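Local atomic coordinates of tonb-dependent siderophore receptor (Acinetobacter baumannii, PDB entry 5FP1), a protein that probably binds iron-chelating siderophores, possibly including ferric enterobactin, at the outer membrane and takes part in the first step of TonB-dependent iron uptake. Residues 27-32 against 116-121. Sequence-based numbering, arbitrary orientation.
Sequences QSANSK and QVEVTK
S28 OG donates to E118 OE1, the two atoms 2.5 Å apart; OG lies anti to the backbone N (chi1 169°), and the oxygen is met on its syn side, 17° out of the carboxylate plane. The same OG accepts from N30 N at 2.8 Å, closing an ST turn, so one hydroxyl both shapes the loop and grips the strand. Just before it, a water links the segments by donating a hydrogen bond to Q27 O and accepting one from Q116 NE2. One residue on, A29 N points almost straight at E118 OE2, with an N-H...O angle of 170° and an N-to-O distance of 2.8 Å, meeting that oxygen on its syn lone pair. Two neighbouring loop residues thus hold the two oxygens of one carboxylate, which should fix its rotation. Q116 NE2, 2.9 Å from E118 OE2, meets the anti lone pair, with OE2 nearly in the plane of the Q116 amide. A29 CB approaches this corner, 4.0 Å from Q116 NE2. These donors, with a second water that links N30 ND2 to OE1, could help stabilise a charged E118, which is buried. N30 brings CB to 3.9 Å from E118 OE1, while its OD1 accepts from K32 N in an Asx turn; the two turns share N30. This carboxylate-centred polar contact joins the N-terminal loop to the plug-domain sheet, which in TonB-dependent receptors sits inside the barrel. Strand 114-121 runs between strands 43-47 and 135-141, and the loop reaches over to the latter, where A29 touches I140 and N30 touches N138. Farther along, S31 O accepts a hydrogen bond from N350 ND2, and K32 bonds M127 O of helix 125-128 through NZ and makes a cation-pi contact with Y422, tying the loop to barrel strands 346-368 and 405-428.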
loop_
_atom_site.group_PDB
_atom_site.type_symbol
_atom_site.label_atom_id
_atom_site.label_comp_id
_atom_site.label_asym_id
_atom_site.label_seq_id
_atom_site.Cartn_x
_atom_site.Cartn_y
_atom_site.Cartn_z
ATOM N N GLN A 27 3.764 -21.234 -0.968
ATOM C CA GLN A 27 4.966 -20.718 -0.322
ATOM C C GLN A 27 5.119 -19.235 -0.637
ATOM O O GLN A 27 4.941 -18.817 -1.773
ATOM C CB GLN A 27 6.225 -21.417 -0.850
ATOM C CG GLN A 27 6.178 -22.924 -0.813
ATOM C CD GLN A 27 6.721 -23.477 0.480
ATOM O OE1 GLN A 27 7.078 -22.729 1.394
ATOM N NE2 GLN A 27 6.801 -24.795 0.562
ATOM N N SER A 28 5.556 -18.486 0.351
ATOM C CA SER A 28 5.952 -17.108 0.156
ATOM C C SER A 28 7.260 -17.013 -0.608
ATOM O O SER A 28 8.132 -17.855 -0.444
ATOM C CB SER A 28 6.128 -16.457 1.510
ATOM O OG SER A 28 6.755 -15.200 1.362
ATOM N N ALA A 29 7.415 -15.965 -1.418
ATOM C CA ALA A 29 8.692 -15.707 -2.086
ATOM C C ALA A 29 9.650 -14.989 -1.146
ATOM O O ALA A 29 10.798 -14.761 -1.462
ATOM C CB ALA A 29 8.466 -14.895 -3.367
ATOM N N ASN A 30 9.181 -14.646 0.045
ATOM C CA ASN A 30 9.999 -13.957 1.019
ATOM C C ASN A 30 10.763 -14.978 1.888
ATOM O O ASN A 30 10.158 -15.787 2.599
ATOM C CB ASN A 30 9.063 -13.065 1.857
ATOM C CG ASN A 30 9.771 -12.245 2.932
ATOM O OD1 ASN A 30 10.935 -12.445 3.239
ATOM N ND2 ASN A 30 9.030 -11.311 3.531
ATOM N N SER A 31 12.090 -14.947 1.840
ATOM C CA SER A 31 12.894 -15.939 2.558
ATOM C C SER A 31 12.857 -15.772 4.090
ATOM O O SER A 31 13.375 -16.619 4.840
ATOM C CB SER A 31 14.330 -15.956 2.029
ATOM O OG SER A 31 15.064 -14.841 2.510
ATOM N N LYS A 32 12.238 -14.701 4.574
ATOM C CA LYS A 32 11.982 -14.576 6.014
ATOM C C LYS A 32 10.825 -15.442 6.530
ATOM O O LYS A 32 10.694 -15.630 7.745
ATOM C CB LYS A 32 11.768 -13.111 6.396
ATOM C CG LYS A 32 13.060 -12.338 6.293
ATOM C CD LYS A 32 12.981 -10.972 6.897
ATOM C CE LYS A 32 14.288 -10.232 6.718
ATOM N NZ LYS A 32 14.028 -8.825 7.082
ATOM N N GLN A 116 3.664 -11.167 -7.839
ATOM C CA GLN A 116 2.585 -11.316 -6.858
ATOM C C GLN A 116 2.763 -10.305 -5.741
ATOM O O GLN A 116 3.813 -9.711 -5.625
ATOM C CB GLN A 116 2.552 -12.736 -6.260
ATOM C CG GLN A 116 3.767 -13.100 -5.448
ATOM C CD GLN A 116 3.981 -14.600 -5.328
ATOM O OE1 GLN A 116 3.675 -15.353 -6.244
ATOM N NE2 GLN A 116 4.552 -15.025 -4.219
ATOM N N VAL A 117 1.715 -10.099 -4.941
ATOM C CA VAL A 117 1.781 -9.168 -3.829
ATOM C C VAL A 117 1.462 -9.970 -2.559
ATOM O O VAL A 117 0.459 -10.668 -2.497
ATOM C CB VAL A 117 0.734 -8.040 -3.957
ATOM C CG1 VAL A 117 0.900 -7.059 -2.807
ATOM C CG2 VAL A 117 0.868 -7.320 -5.285
ATOM N N GLU A 118 2.332 -9.886 -1.569
ATOM C CA GLU A 118 2.148 -10.608 -0.330
ATOM C C GLU A 118 1.780 -9.652 0.780
ATOM O O GLU A 118 2.568 -8.725 1.128
ATOM C CB GLU A 118 3.418 -11.381 0.015
ATOM C CG GLU A 118 3.832 -12.344 -1.085
ATOM C CD GLU A 118 4.947 -13.287 -0.686
ATOM O OE1 GLU A 118 5.458 -13.215 0.469
ATOM O OE2 GLU A 118 5.306 -14.104 -1.550
ATOM N N VAL A 119 0.595 -9.864 1.349
ATOM C CA VAL A 119 0.114 -9.027 2.451
ATOM C C VAL A 119 0.226 -9.779 3.775
ATOM O O VAL A 119 -0.510 -10.755 4.023
ATOM C CB VAL A 119 -1.329 -8.608 2.224
ATOM C CG1 VAL A 119 -1.787 -7.631 3.290
ATOM C CG2 VAL A 119 -1.498 -7.980 0.832
ATOM N N THR A 120 1.125 -9.315 4.631
ATOM C CA THR A 120 1.247 -9.850 5.963
ATOM C C THR A 120 0.235 -9.111 6.795
ATOM O O THR A 120 0.192 -7.871 6.787
ATOM C CB THR A 120 2.665 -9.664 6.524
ATOM O OG1 THR A 120 3.573 -10.436 5.733
ATOM C CG2 THR A 120 2.742 -10.125 7.961
ATOM N N LYS A 121 -0.593 -9.851 7.522
ATOM C CA LYS A 121 -1.568 -9.229 8.401
ATOM C C LYS A 121 -1.233 -9.574 9.846
ATOM O O LYS A 121 -1.005 -10.746 10.184
ATOM C CB LYS A 121 -2.992 -9.679 8.024
ATOM C CG LYS A 121 -3.403 -9.329 6.604
ATOM C CD LYS A 121 -4.836 -9.778 6.324
ATOM C CE LYS A 121 -5.001 -10.361 4.934
ATOM N NZ LYS A 121 -6.333 -11.026 4.731
HETATM O O HOH W 1 5.643 -17.690 -4.094
HETATM O O HOH W 2 6.344 -11.139 2.159
#